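PDB 6A3F: levoglucosan dehydrogenase from Pseudarthrobacter phenanthrenivorans, which catalyses the NAD(+)-dependent oxidation of levoglucosan to 3-dehydrolevoglucosan, with high specificity for both substrate and cofactor. Local coordinates for residues 193-207 / 258-270. Numbering follows the deposited sequence.
Sequences LSWRFQKSIAGSGAL and PKGPVDVDDEVMT. With SO4 (sulfate ion), chain E.
V264 pushes its two methyls into the bend of 193-207: CG1 lies 3.5 Å from the backbone N of K199, while CG2 packs on the CA of G205 and the carbonyl O of F197. On each side of this apolar plug in sequence stands an aspartate that accepts backbone N-H groups of 193-207. D263, its CG set between backbone N and carbonyl carbon (chi1 56°), presents OD1 to K199 N at 2.8 Å on the syn side, though 30° out of the carboxylate plane; OD2 takes a bond from a water that accepts from S200 N. D265 grips the N-terminus of helix 206-221 with three acceptors. Its OD2 offers the syn lone pair to L207 N (2.8 Å), OD1 is approached by G205 N from above the carboxylate plane, 43° out of it, and the main-chain O receives A206 N at 3.0 Å. Nearer strand 256-261, L193 CD1 meets V262 CG2 at 3.7 Å, and V262 CG1 sits at the edge of the F197 ring, which makes a cation-pi contact with R239. W195 and R196 both bind NADH, R196 also levoglucosan; here W195 NE1 and both terminal nitrogens of R196 hydrogen-bond a sulfate, probably from the crystallisation liquor. The D265 carboxylate probably interacts favourably with the dipole of helix 206-221, while both aspartates join this ligand-binding loop to the 262-266 connection.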
loop_
_atom_site.group_PDB
_atom_site.type_symbol
_atom_site.label_atom_id
_atom_site.label_comp_id
_atom_site.label_asym_id
_atom_site.label_seq_id
_atom_site.Cartn_x
_atom_site.Cartn_y
_atom_site.Cartn_z
ATOM N N LEU B 193 -25.113 -18.545 17.209
ATOM C CA LEU B 193 -24.498 -19.860 17.329
ATOM C C LEU B 193 -24.983 -20.716 16.164
ATOM O O LEU B 193 -26.140 -21.093 16.132
ATOM C CB LEU B 193 -24.920 -20.469 18.680
ATOM C CG LEU B 193 -24.144 -21.704 19.137
ATOM C CD1 LEU B 193 -22.716 -21.353 19.525
ATOM C CD2 LEU B 193 -24.832 -22.362 20.334
ATOM N N SER B 194 -24.121 -20.940 15.180
ATOM C CA SER B 194 -24.410 -21.746 14.066
ATOM C C SER B 194 -23.538 -22.992 14.167
ATOM O O SER B 194 -22.733 -23.130 15.133
ATOM C CB SER B 194 -24.165 -20.999 12.779
ATOM O OG SER B 194 -22.775 -20.755 12.602
ATOM N N TRP B 195 -23.671 -23.860 13.175
ATOM C CA TRP B 195 -22.946 -25.103 13.132
ATOM C C TRP B 195 -21.430 -24.865 13.150
ATOM O O TRP B 195 -20.697 -25.749 13.618
ATOM C CB TRP B 195 -23.359 -25.962 11.944
ATOM C CG TRP B 195 -22.866 -25.514 10.599
ATOM C CD1 TRP B 195 -23.553 -24.736 9.713
ATOM C CD2 TRP B 195 -21.601 -25.830 9.963
ATOM N NE1 TRP B 195 -22.817 -24.563 8.571
ATOM C CE2 TRP B 195 -21.614 -25.206 8.698
ATOM C CE3 TRP B 195 -20.470 -26.585 10.327
ATOM C CZ2 TRP B 195 -20.539 -25.297 7.798
ATOM C CZ3 TRP B 195 -19.420 -26.692 9.438
ATOM C CH2 TRP B 195 -19.463 -26.066 8.176
ATOM N N ARG B 196 -20.973 -23.743 12.584
ATOM C CA ARG B 196 -19.526 -23.470 12.541
ATOM C C ARG B 196 -18.975 -23.221 13.951
ATOM O O ARG B 196 -17.745 -23.211 14.120
ATOM C CB ARG B 196 -19.213 -22.236 11.662
ATOM C CG ARG B 196 -19.492 -22.423 10.181
ATOM C CD ARG B 196 -19.040 -21.234 9.346
ATOM N NE ARG B 196 -19.120 -21.569 7.939
ATOM C CZ ARG B 196 -20.250 -21.644 7.257
ATOM N NH1 ARG B 196 -21.396 -21.337 7.850
ATOM N NH2 ARG B 196 -20.240 -22.080 6.006
ATOM N N PHE B 197 -19.837 -23.062 14.973
ATOM C CA PHE B 197 -19.370 -22.885 16.329
ATOM C C PHE B 197 -19.630 -24.140 17.169
ATOM O O PHE B 197 -19.489 -24.062 18.391
ATOM C CB PHE B 197 -19.988 -21.633 16.957
ATOM C CG PHE B 197 -19.591 -20.371 16.240
ATOM C CD1 PHE B 197 -18.341 -19.806 16.445
ATOM C CD2 PHE B 197 -20.421 -19.801 15.289
ATOM C CE1 PHE B 197 -17.943 -18.683 15.746
ATOM C CE2 PHE B 197 -20.005 -18.701 14.551
ATOM C CZ PHE B 197 -18.770 -18.138 14.783
ATOM N N GLN B 198 -19.877 -25.280 16.535
ATOM C CA GLN B 198 -20.301 -26.474 17.304
ATOM C C GLN B 198 -19.361 -27.627 16.990
ATOM O O GLN B 198 -19.403 -28.144 15.902
ATOM C CB GLN B 198 -21.742 -26.837 16.938
ATOM C CG GLN B 198 -22.729 -25.756 17.314
ATOM C CD GLN B 198 -24.155 -26.233 17.296
ATOM O OE1 GLN B 198 -24.799 -26.317 16.242
ATOM N NE2 GLN B 198 -24.675 -26.493 18.482
ATOM N N LYS B 199 -18.557 -28.055 17.969
ATOM C CA LYS B 199 -17.562 -29.088 17.753
ATOM C C LYS B 199 -18.208 -30.364 17.201
ATOM O O LYS B 199 -17.544 -31.122 16.502
ATOM C CB LYS B 199 -16.837 -29.346 19.081
ATOM C CG LYS B 199 -15.807 -30.463 19.108
ATOM C CD LYS B 199 -15.166 -30.531 20.498
ATOM C CE LYS B 199 -13.879 -31.309 20.524
ATOM N NZ LYS B 199 -14.118 -32.733 20.192
ATOM N N SER B 200 -19.454 -30.639 17.578
ATOM C CA SER B 200 -20.140 -31.912 17.199
ATOM C C SER B 200 -20.506 -31.930 15.702
ATOM O O SER B 200 -20.661 -33.011 15.127
ATOM C CB SER B 200 -21.361 -32.173 18.087
ATOM O OG SER B 200 -22.346 -31.173 17.903
ATOM N N ILE B 201 -20.556 -30.762 15.043
ATOM C CA ILE B 201 -20.848 -30.674 13.586
ATOM C C ILE B 201 -19.568 -30.310 12.816
ATOM O O ILE B 201 -19.152 -31.014 11.900
ATOM C CB ILE B 201 -21.986 -29.666 13.364
ATOM C CG1 ILE B 201 -23.187 -30.009 14.249
ATOM C CG2 ILE B 201 -22.388 -29.603 11.896
ATOM C CD1 ILE B 201 -23.752 -31.387 13.956
ATOM N N ALA B 202 -18.932 -29.232 13.226
ATOM C CA ALA B 202 -17.743 -28.702 12.499
ATOM C C ALA B 202 -16.457 -29.452 12.874
ATOM O O ALA B 202 -15.544 -29.596 12.049
ATOM C CB ALA B 202 -17.616 -27.227 12.801
ATOM N N GLY B 203 -16.338 -29.914 14.118
ATOM C CA GLY B 203 -15.105 -30.600 14.538
ATOM C C GLY B 203 -14.129 -29.647 15.202
ATOM O O GLY B 203 -13.571 -29.953 16.273
ATOM N N SER B 204 -13.937 -28.483 14.568
ATOM C CA SER B 204 -13.143 -27.377 15.106
ATOM C C SER B 204 -13.681 -26.068 14.524
ATOM O O SER B 204 -14.578 -26.115 13.739
ATOM C CB SER B 204 -11.657 -27.553 14.797
ATOM O OG SER B 204 -11.425 -27.525 13.380
ATOM N N GLY B 205 -13.108 -24.933 14.927
ATOM C CA GLY B 205 -13.589 -23.594 14.573
ATOM C C GLY B 205 -12.703 -22.968 13.506
ATOM O O GLY B 205 -12.692 -23.481 12.389
ATOM N N ALA B 206 -11.915 -21.964 13.883
ATOM C CA ALA B 206 -10.955 -21.326 12.924
ATOM C C ALA B 206 -9.994 -22.366 12.344
ATOM O O ALA B 206 -9.734 -22.381 11.120
ATOM C CB ALA B 206 -10.219 -20.213 13.604
ATOM N N LEU B 207 -9.512 -23.280 13.180
ATOM C CA LEU B 207 -8.598 -24.306 12.718
ATOM C C LEU B 207 -9.124 -25.004 11.451
ATOM O O LEU B 207 -8.471 -24.960 10.420
ATOM C CB LEU B 207 -8.354 -25.295 13.859
ATOM C CG LEU B 207 -7.499 -26.489 13.475
ATOM C CD1 LEU B 207 -6.131 -26.057 12.962
ATOM C CD2 LEU B 207 -7.364 -27.452 14.640
ATOM N N PRO B 258 -32.237 -18.683 23.581
ATOM C CA PRO B 258 -31.244 -18.950 24.575
ATOM C C PRO B 258 -29.785 -18.853 24.102
ATOM O O PRO B 258 -29.490 -19.158 22.957
ATOM C CB PRO B 258 -31.497 -20.420 24.958
ATOM C CG PRO B 258 -32.974 -20.576 24.708
ATOM C CD PRO B 258 -33.215 -19.761 23.463
ATOM N N LYS B 259 -28.888 -18.464 25.000
ATOM C CA LYS B 259 -27.455 -18.577 24.708
ATOM C C LYS B 259 -27.006 -20.032 24.789
ATOM O O LYS B 259 -27.489 -20.793 25.623
ATOM C CB LYS B 259 -26.613 -17.841 25.748
ATOM C CG LYS B 259 -26.913 -16.368 25.923
ATOM C CD LYS B 259 -26.545 -15.552 24.744
ATOM C CE LYS B 259 -26.849 -14.092 24.980
ATOM N NZ LYS B 259 -25.885 -13.487 25.923
ATOM N N GLY B 260 -26.012 -20.377 23.989
ATOM C CA GLY B 260 -25.354 -21.677 24.033
ATOM C C GLY B 260 -23.838 -21.492 23.938
ATOM O O GLY B 260 -23.391 -20.403 23.568
ATOM N N PRO B 261 -23.062 -22.503 24.351
ATOM C CA PRO B 261 -21.628 -22.314 24.448
ATOM C C PRO B 261 -20.969 -22.587 23.094
ATOM O O PRO B 261 -21.416 -23.384 22.296
ATOM C CB PRO B 261 -21.136 -23.346 25.495
ATOM C CG PRO B 261 -22.093 -24.511 25.266
ATOM C CD PRO B 261 -23.420 -23.831 24.924
ATOM N N VAL B 262 -19.853 -21.894 22.887
ATOM C CA VAL B 262 -18.996 -22.170 21.752
ATOM C C VAL B 262 -17.901 -23.109 22.252
ATOM O O VAL B 262 -17.071 -22.684 23.077
ATOM C CB VAL B 262 -18.407 -20.850 21.209
ATOM C CG1 VAL B 262 -17.352 -21.127 20.142
ATOM C CG2 VAL B 262 -19.497 -19.889 20.714
ATOM N N ASP B 263 -17.817 -24.294 21.697
ATOM C CA ASP B 263 -16.843 -25.261 22.214
ATOM C C ASP B 263 -15.798 -25.524 21.170
ATOM O O ASP B 263 -15.318 -26.667 21.042
ATOM C CB ASP B 263 -17.532 -26.555 22.625
ATOM C CG ASP B 263 -18.334 -27.180 21.486
ATOM O OD1 ASP B 263 -18.456 -26.584 20.375
ATOM O OD2 ASP B 263 -18.864 -28.285 21.700
ATOM N N VAL B 264 -15.509 -24.491 20.365
ATOM C CA VAL B 264 -14.451 -24.605 19.399
ATOM C C VAL B 264 -13.583 -23.375 19.549
ATOM O O VAL B 264 -13.960 -22.463 20.221
ATOM C CB VAL B 264 -14.960 -24.723 17.958
ATOM C CG1 VAL B 264 -15.684 -26.030 17.753
ATOM C CG2 VAL B 264 -15.806 -23.528 17.559
ATOM N N ASP B 265 -12.450 -23.416 18.841
ATOM C CA ASP B 265 -11.494 -22.353 18.827
ATOM C C ASP B 265 -11.977 -21.209 17.904
ATOM O O ASP B 265 -12.456 -21.497 16.816
ATOM C CB ASP B 265 -10.167 -22.946 18.303
ATOM C CG ASP B 265 -10.284 -23.529 16.901
ATOM O OD1 ASP B 265 -10.908 -24.584 16.722
ATOM O OD2 ASP B 265 -9.727 -22.941 15.930
ATOM N N ASP B 266 -11.831 -19.971 18.374
ATOM C CA ASP B 266 -11.958 -18.744 17.560
ATOM C C ASP B 266 -10.615 -18.395 16.862
ATOM O O ASP B 266 -10.596 -17.664 15.857
ATOM C CB ASP B 266 -12.350 -17.548 18.412
ATOM C CG ASP B 266 -13.836 -17.578 18.830
ATOM O OD1 ASP B 266 -14.701 -18.124 18.087
ATOM O OD2 ASP B 266 -14.060 -17.025 19.942
ATOM N N GLU B 267 -9.534 -18.990 17.360
ATOM C CA GLU B 267 -8.187 -18.586 16.976
ATOM C C GLU B 267 -7.210 -19.727 17.234
ATOM O O GLU B 267 -7.334 -20.423 18.266
ATOM C CB GLU B 267 -7.767 -17.344 17.753
ATOM C CG GLU B 267 -6.389 -16.811 17.360
ATOM C CD GLU B 267 -6.112 -15.383 17.802
ATOM O OE1 GLU B 267 -7.056 -14.623 17.909
ATOM O OE2 GLU B 267 -4.932 -15.035 18.055
ATOM N N VAL B 268 -6.284 -19.921 16.269
ATOM C CA VAL B 268 -5.247 -20.890 16.395
ATOM C C VAL B 268 -3.922 -20.220 16.017
ATOM O O VAL B 268 -3.854 -19.496 15.036
ATOM C CB VAL B 268 -5.506 -22.139 15.535
ATOM C CG1 VAL B 268 -5.711 -21.826 14.062
ATOM C CG2 VAL B 268 -4.394 -23.168 15.702
ATOM N N MET B 269 -2.890 -20.408 16.830
ATOM C CA MET B 269 -1.544 -20.189 16.314
ATOM C C MET B 269 -0.703 -21.442 16.530
ATOM O O MET B 269 -0.850 -22.135 17.543
ATOM C CB MET B 269 -0.878 -18.954 16.934
ATOM C CG MET B 269 -0.492 -19.046 18.378
ATOM S SD MET B 269 0.262 -17.524 19.088
ATOM C CE MET B 269 0.016 -17.858 20.833
ATOM N N THR B 270 0.154 -21.738 15.562
ATOM C CA THR B 270 0.992 -22.922 15.680
ATOM C C THR B 270 2.353 -22.606 15.074
ATOM O O THR B 270 2.407 -22.012 13.966
ATOM C CB THR B 270 0.337 -24.141 15.030
ATOM O OG1 THR B 270 1.150 -25.284 15.340
ATOM C CG2 THR B 270 0.164 -24.025 13.528
HETATM S S SO4 E . -23.769 -22.828 5.357
HETATM O O1 SO4 E . -22.503 -23.352 4.778
HETATM O O2 SO4 E . -23.479 -21.775 6.378
HETATM O O3 SO4 E . -24.624 -22.270 4.255
HETATM O O4 SO4 E . -24.449 -23.975 6.023
HETATM O O HOH W 1 -20.667 -29.415 20.156
#